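Local coordinates for protein Bse634I restriction endonuclease (Geobacillus stearothermophilus, PDB 1KNV) that probably cleaves double-stranded DNA at a specific sequence as a type II restriction endonuclease, using divalent metal ions, at residues Ile31-His36 / Glu51-Asp56; Trp88-Lys93 / Met286-Ile291. All blocks are in the same frame, centred on the assembly; numbering follows the deposited sequence.

From the N terminus, helix 26-33 ends, a loop follows, and the chain enters helix 43-60, whose Tyr-53 returns to the end of helix 26-33; interaction 1 (31-36 with 51-56) closes this short loop, with 14 residues between its segments. Helix 68-93 comes next, and its last turn opens interaction 2 (88-93 with 286-291). That contact spans 192 residues, among them all five strands of the mixed sheet, and closes at the C-terminal helix 281-291. The two loops lie in series, neither nesting nor crossing. Interaction 1 joins two N-terminal helices at the surface, whereas interaction 2 ties the long helix 68-93 to the C-terminal helix beside the sheet.

Interaction 1 of 2, residues Ile31-His36 / Glu51-Asp56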
loop_
_atom_site.group_PDB
_atom_site.type_symbol
_atom_site.label_atom_id
_atom_site.label_comp_id
_atom_site.label_asym_id
_atom_site.label_seq_id
_atom_site.Cartn_x
_atom_site.Cartn_y
_atom_site.Cartn_z
ATOM N N ILE B 31 31.895 40.527 -8.405
ATOM C CA ILE B 31 33.337 40.556 -8.232
ATOM C C ILE B 31 33.830 41.964 -7.910
ATOM O O ILE B 31 34.609 42.162 -6.978
ATOM C CB ILE B 31 34.037 40.042 -9.497
ATOM C CG1 ILE B 31 33.535 38.635 -9.816
ATOM C CG2 ILE B 31 35.540 40.032 -9.293
ATOM C CD1 ILE B 31 34.115 38.069 -11.066
ATOM N N GLU B 32 33.359 42.934 -8.691
ATOM C CA GLU B 32 33.729 44.329 -8.512
ATOM C C GLU B 32 33.378 44.842 -7.125
ATOM O O GLU B 32 34.090 45.681 -6.582
ATOM C CB GLU B 32 33.046 45.205 -9.579
ATOM C CG GLU B 32 33.798 45.249 -10.911
ATOM C CD GLU B 32 32.983 45.908 -12.012
ATOM O OE1 GLU B 32 32.178 46.809 -11.687
ATOM O OE2 GLU B 32 33.159 45.526 -13.190
ATOM N N LEU B 33 32.293 44.343 -6.549
ATOM C CA LEU B 33 31.895 44.821 -5.231
ATOM C C LEU B 33 32.308 43.882 -4.098
ATOM O O LEU B 33 32.113 44.200 -2.927
ATOM C CB LEU B 33 30.395 45.058 -5.172
ATOM C CG LEU B 33 29.814 46.128 -6.070
ATOM C CD1 LEU B 33 28.320 46.260 -5.830
ATOM C CD2 LEU B 33 30.532 47.404 -5.754
ATOM N N TYR B 34 32.906 42.741 -4.434
ATOM C CA TYR B 34 33.353 41.810 -3.402
ATOM C C TYR B 34 34.764 41.268 -3.618
ATOM O O TYR B 34 35.008 40.065 -3.551
ATOM C CB TYR B 34 32.357 40.662 -3.243
ATOM C CG TYR B 34 30.973 41.140 -2.852
ATOM C CD1 TYR B 34 30.000 41.380 -3.814
ATOM C CD2 TYR B 34 30.656 41.390 -1.527
ATOM C CE1 TYR B 34 28.742 41.862 -3.462
ATOM C CE2 TYR B 34 29.405 41.875 -1.169
ATOM C CZ TYR B 34 28.462 42.106 -2.145
ATOM O OH TYR B 34 27.221 42.594 -1.803
ATOM N N HIS B 35 35.697 42.185 -3.850
ATOM C CA HIS B 35 37.096 41.844 -4.047
ATOM C C HIS B 35 37.739 41.429 -2.738
ATOM O O HIS B 35 38.751 40.739 -2.750
ATOM C CB HIS B 35 37.883 43.045 -4.586
ATOM C CG HIS B 35 37.862 43.180 -6.076
ATOM N ND1 HIS B 35 36.895 43.897 -6.750
ATOM C CD2 HIS B 35 38.711 42.716 -7.024
ATOM C CE1 HIS B 35 37.152 43.874 -8.046
ATOM N NE2 HIS B 35 38.251 43.163 -8.240
ATOM N N HIS B 36 37.166 41.849 -1.612
ATOM C CA HIS B 36 37.773 41.524 -0.328
ATOM C C HIS B 36 36.893 40.879 0.733
ATOM O O HIS B 36 37.354 40.611 1.842
ATOM C CB HIS B 36 38.436 42.775 0.259
ATOM C CG HIS B 36 39.574 43.301 -0.566
ATOM N ND1 HIS B 36 39.387 43.995 -1.741
ATOM C CD2 HIS B 36 40.915 43.216 -0.388
ATOM C CE1 HIS B 36 40.561 44.317 -2.255
ATOM N NE2 HIS B 36 41.504 43.855 -1.454
ATOM N N GLU B 51 22.270 46.593 -7.087
ATOM C CA GLU B 51 21.388 47.232 -8.055
ATOM C C GLU B 51 21.783 48.687 -8.292
ATOM O O GLU B 51 22.043 49.098 -9.430
ATOM C CB GLU B 51 19.934 47.170 -7.585
ATOM C CG GLU B 51 18.983 47.877 -8.537
ATOM C CD GLU B 51 17.545 47.442 -8.370
ATOM O OE1 GLU B 51 16.686 47.980 -9.098
ATOM O OE2 GLU B 51 17.272 46.563 -7.522
ATOM N N ASN B 52 21.816 49.458 -7.210
ATOM C CA ASN B 52 22.181 50.860 -7.287
ATOM C C ASN B 52 23.553 51.009 -7.919
ATOM O O ASN B 52 23.792 51.937 -8.692
ATOM C CB ASN B 52 22.180 51.484 -5.902
ATOM C CG ASN B 52 20.837 51.383 -5.234
ATOM O OD1 ASN B 52 19.801 51.479 -5.892
ATOM N ND2 ASN B 52 20.839 51.201 -3.918
ATOM N N TYR B 53 24.459 50.095 -7.597
ATOM C CA TYR B 53 25.784 50.162 -8.179
ATOM C C TYR B 53 25.686 50.109 -9.691
ATOM O O TYR B 53 26.274 50.928 -10.389
ATOM C CB TYR B 53 26.639 49.001 -7.722
ATOM C CG TYR B 53 27.969 48.961 -8.430
ATOM C CD1 TYR B 53 28.949 49.919 -8.171
ATOM C CD2 TYR B 53 28.261 47.951 -9.338
ATOM C CE1 TYR B 53 30.192 49.862 -8.797
ATOM C CE2 TYR B 53 29.499 47.884 -9.970
ATOM C CZ TYR B 53 30.460 48.838 -9.692
ATOM O OH TYR B 53 31.694 48.747 -10.290
ATOM N N VAL B 54 24.959 49.124 -10.201
ATOM C CA VAL B 54 24.796 48.994 -11.643
ATOM C C VAL B 54 24.078 50.233 -12.181
ATOM O O VAL B 54 24.365 50.702 -13.283
ATOM C CB VAL B 54 23.996 47.714 -12.003
ATOM C CG1 VAL B 54 23.667 47.691 -13.491
ATOM C CG2 VAL B 54 24.812 46.479 -11.631
ATOM N N LYS B 55 23.148 50.765 -11.397
ATOM C CA LYS B 55 22.422 51.954 -11.816
ATOM C C LYS B 55 23.343 53.179 -11.883
ATOM O O LYS B 55 23.173 54.039 -12.747
ATOM C CB LYS B 55 21.241 52.214 -10.876
ATOM C CG LYS B 55 20.106 51.211 -11.044
ATOM C CD LYS B 55 18.920 51.559 -10.157
ATOM C CE LYS B 55 17.718 50.680 -10.461
ATOM N NZ LYS B 55 16.543 51.031 -9.616
ATOM N N ASP B 56 24.317 53.260 -10.980
ATOM C CA ASP B 56 25.250 54.374 -11.004
ATOM C C ASP B 56 26.157 54.228 -12.214
ATOM O O ASP B 56 26.464 55.214 -12.883
ATOM C CB ASP B 56 26.100 54.425 -9.734
ATOM C CG ASP B 56 25.303 54.833 -8.517
ATOM O OD1 ASP B 56 24.231 55.453 -8.690
ATOM O OD2 ASP B 56 25.755 54.548 -7.390
#
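Glu-32 and Leu-33, on the last turn of helix 26-33, both meet Tyr-53 of helix 43-60. Glu-32 reaches the edge of the ring with OE1, close to the ring plane, where the geometry fits a hydrogen bond donated by Tyr-53 OH; the modelled OE1 to OH distance of 2.4 Å is shorter than normal, and its exact length is doubtful. The carboxylate stands nearly upright to the ring, their planes 77° apart. Ser-8 OG bonds to both of these oxygens, while Asn-9 N holds Glu-32 OE2, so residues just before strand 11-16 also hold the acid. Leu-33 instead lies over a face of the ring: its CD2 makes a CH-pi contact 3.9 Å from the Tyr-53 ring centroid, 12° off the normal. The other methyl, CD1, packs 3.7 Å from Tyr-53 CB, so the leucine fork follows the ring from its root to its middle. Tyr-53 can lie along this path because its CG is anti to the backbone N (chi1 174°). Beyond Leu-33 the helix ends, and Tyr-34 packs on Lys-49 and Leu-50. This is plain packing of two successive helices joined by a loop, at the surface and away from the annotated calcium sites.

Interaction 2 of 2, residues Trp88-Lys93 / Met286-Ile291; sequences WNYRVK and MLDQII
Asp-288 OD1 accepts a hydrogen bond from Tyr-90 OH, 2.6 Å away, which joins helix 68-93 to helix 281-291. The phenol meets this oxygen on its anti side and 30° out of the carboxylate plane. Ring and carboxylate are themselves turned 52° against each other, the acid lying at the hydroxyl end of the ring, near its edge. The second oxygen, Asp-288 OD2, forms a salt bridge with Arg-94 NH2. One carboxylate therefore links the tyrosine to an arginine just beyond the same helix, and the nearby positive charge probably favours its ionised form.

Leu-287 covers one face of the tyrosine. Its CB makes a CH-pi contact, 3.7 Å from the Tyr-90 ring centroid and displaced toward the hydroxyl end, where CB comes within 3.6 Å of CZ. CD1 of Leu-287 continues toward the root of the ring, 3.7 Å from Tyr-90 CG. The leucine and the tyrosine thus lie head to tail along one another. With CG anti to its backbone N, Tyr-90 spans the gap between helices whose axes approach to 11.5 Å. Ile-291, one turn after Leu-287, adds a looser apolar touch, its CD1 standing 4.3 Å from Tyr-90 CE2.

The short helical segments cross at -61°. Lys-93 NZ makes a further salt bridge to Asp-284 on the C-terminal helix. The side chain of Leu-287 is about 8 Å from that of Leu-197, seen to bind calcium in a structure of this protein. Tyr-90 and Leu-287 both pack on Ile-101 of strand 99-103, and Ile-291 touches Ile-149 of strand 147-151. Met-286 and Ile-290 reach Phe-275 of strand 273-276, so both helices pack against the mixed sheet at the core of this PDDEXK-clan nuclease.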
loop_
_atom_site.group_PDB
_atom_site.type_symbol
_atom_site.label_atom_id
_atom_site.label_comp_id
_atom_site.label_asym_id
_atom_site.label_seq_id
_atom_site.Cartn_x
_atom_site.Cartn_y
_atom_site.Cartn_z
ATOM N N TRP B 88 28.215 27.057 0.616
ATOM C CA TRP B 88 29.555 26.507 0.446
ATOM C C TRP B 88 30.391 26.774 1.700
ATOM O O TRP B 88 31.080 25.878 2.183
ATOM C CB TRP B 88 30.226 27.107 -0.798
ATOM C CG TRP B 88 31.675 26.741 -0.971
ATOM C CD1 TRP B 88 32.719 27.095 -0.158
ATOM C CD2 TRP B 88 32.243 25.973 -2.033
ATOM N NE1 TRP B 88 33.899 26.596 -0.648
ATOM C CE2 TRP B 88 33.637 25.904 -1.796
ATOM C CE3 TRP B 88 31.711 25.337 -3.158
ATOM C CZ2 TRP B 88 34.506 25.223 -2.653
ATOM C CZ3 TRP B 88 32.578 24.661 -4.010
ATOM C CH2 TRP B 88 33.960 24.609 -3.751
ATOM N N ASN B 89 30.325 27.994 2.234
ATOM C CA ASN B 89 31.091 28.319 3.435
ATOM C C ASN B 89 30.491 27.682 4.696
ATOM O O ASN B 89 31.198 27.446 5.678
ATOM C CB ASN B 89 31.194 29.838 3.618
ATOM C CG ASN B 89 32.105 30.495 2.588
ATOM O OD1 ASN B 89 33.070 29.892 2.119
ATOM N ND2 ASN B 89 31.813 31.748 2.249
ATOM N N TYR B 90 29.188 27.402 4.665
ATOM C CA TYR B 90 28.502 26.779 5.795
ATOM C C TYR B 90 29.030 25.382 6.094
ATOM O O TYR B 90 29.327 25.062 7.245
ATOM C CB TYR B 90 26.992 26.690 5.536
ATOM C CG TYR B 90 26.229 25.865 6.564
ATOM C CD1 TYR B 90 25.672 26.450 7.697
ATOM C CD2 TYR B 90 26.079 24.493 6.402
ATOM C CE1 TYR B 90 24.984 25.682 8.644
ATOM C CE2 TYR B 90 25.399 23.722 7.340
ATOM C CZ TYR B 90 24.855 24.320 8.454
ATOM O OH TYR B 90 24.200 23.533 9.372
ATOM N N ARG B 91 29.136 24.536 5.073
ATOM C CA ARG B 91 29.614 23.186 5.334
ATOM C C ARG B 91 31.073 23.211 5.743
ATOM O O ARG B 91 31.556 22.290 6.411
ATOM C CB ARG B 91 29.415 22.267 4.125
ATOM C CG ARG B 91 30.191 22.629 2.892
ATOM C CD ARG B 91 30.247 21.439 1.927
ATOM N NE ARG B 91 31.068 20.330 2.428
ATOM C CZ ARG B 91 32.400 20.340 2.489
ATOM N NH1 ARG B 91 33.086 21.400 2.085
ATOM N NH2 ARG B 91 33.052 19.278 2.941
ATOM N N VAL B 92 31.776 24.271 5.357
ATOM C CA VAL B 92 33.178 24.386 5.719
ATOM C C VAL B 92 33.311 24.783 7.177
ATOM O O VAL B 92 33.967 24.085 7.940
ATOM C CB VAL B 92 33.920 25.417 4.856
ATOM C CG1 VAL B 92 35.283 25.698 5.459
ATOM C CG2 VAL B 92 34.093 24.882 3.449
ATOM N N LYS B 93 32.678 25.879 7.583
ATOM C CA LYS B 93 32.799 26.308 8.973
ATOM C C LYS B 93 32.130 25.374 9.977
ATOM O O LYS B 93 32.503 25.355 11.154
ATOM C CB LYS B 93 32.280 27.738 9.147
ATOM C CG LYS B 93 30.798 27.925 8.993
ATOM C CD LYS B 93 30.490 29.397 9.066
ATOM C CE LYS B 93 29.015 29.650 8.998
ATOM N NZ LYS B 93 28.754 31.102 8.836
ATOM N N MET B 286 18.791 28.140 8.885
ATOM C CA MET B 286 17.935 27.241 8.126
ATOM C C MET B 286 18.642 25.912 7.903
ATOM O O MET B 286 18.073 24.855 8.132
ATOM C CB MET B 286 17.599 27.847 6.768
ATOM C CG MET B 286 17.021 26.833 5.802
ATOM S SD MET B 286 16.613 27.560 4.245
ATOM C CE MET B 286 18.209 27.763 3.519
ATOM N N LEU B 287 19.888 25.976 7.444
ATOM C CA LEU B 287 20.655 24.773 7.181
ATOM C C LEU B 287 20.894 23.999 8.451
ATOM O O LEU B 287 20.948 22.776 8.430
ATOM C CB LEU B 287 21.982 25.130 6.520
ATOM C CG LEU B 287 21.807 25.698 5.113
ATOM C CD1 LEU B 287 23.145 26.180 4.559
ATOM C CD2 LEU B 287 21.182 24.610 4.223
ATOM N N ASP B 288 21.047 24.704 9.564
ATOM C CA ASP B 288 21.253 24.015 10.828
ATOM C C ASP B 288 20.046 23.161 11.146
ATOM O O ASP B 288 20.189 22.018 11.566
ATOM C CB ASP B 288 21.469 24.999 11.976
ATOM C CG ASP B 288 22.895 25.514 12.043
ATOM O OD1 ASP B 288 23.810 24.811 11.550
ATOM O OD2 ASP B 288 23.101 26.613 12.603
ATOM N N GLN B 289 18.853 23.711 10.943
ATOM C CA GLN B 289 17.637 22.966 11.240
ATOM C C GLN B 289 17.425 21.817 10.281
ATOM O O GLN B 289 16.832 20.801 10.634
ATOM C CB GLN B 289 16.403 23.863 11.198
ATOM C CG GLN B 289 15.167 23.102 11.658
ATOM C CD GLN B 289 13.879 23.891 11.535
ATOM O OE1 GLN B 289 13.793 25.038 11.988
ATOM N NE2 GLN B 289 12.858 23.271 10.935
ATOM N N ILE B 290 17.911 21.990 9.060
ATOM C CA ILE B 290 17.768 20.973 8.036
ATOM C C ILE B 290 18.737 19.810 8.218
ATOM O O ILE B 290 18.323 18.662 8.168
ATOM C CB ILE B 290 17.959 21.584 6.639
ATOM C CG1 ILE B 290 16.797 22.515 6.323
ATOM C CG2 ILE B 290 18.051 20.499 5.603
ATOM C CD1 ILE B 290 16.874 23.125 4.954
ATOM N N ILE B 291 20.013 20.097 8.440
ATOM C CA ILE B 291 21.002 19.035 8.597
ATOM C C ILE B 291 20.818 18.197 9.865
ATOM O O ILE B 291 20.995 16.975 9.845
ATOM C CB ILE B 291 22.464 19.592 8.546
ATOM C CG1 ILE B 291 22.910 19.803 7.092
ATOM C CG2 ILE B 291 23.428 18.614 9.188
ATOM C CD1 ILE B 291 22.283 20.959 6.401
#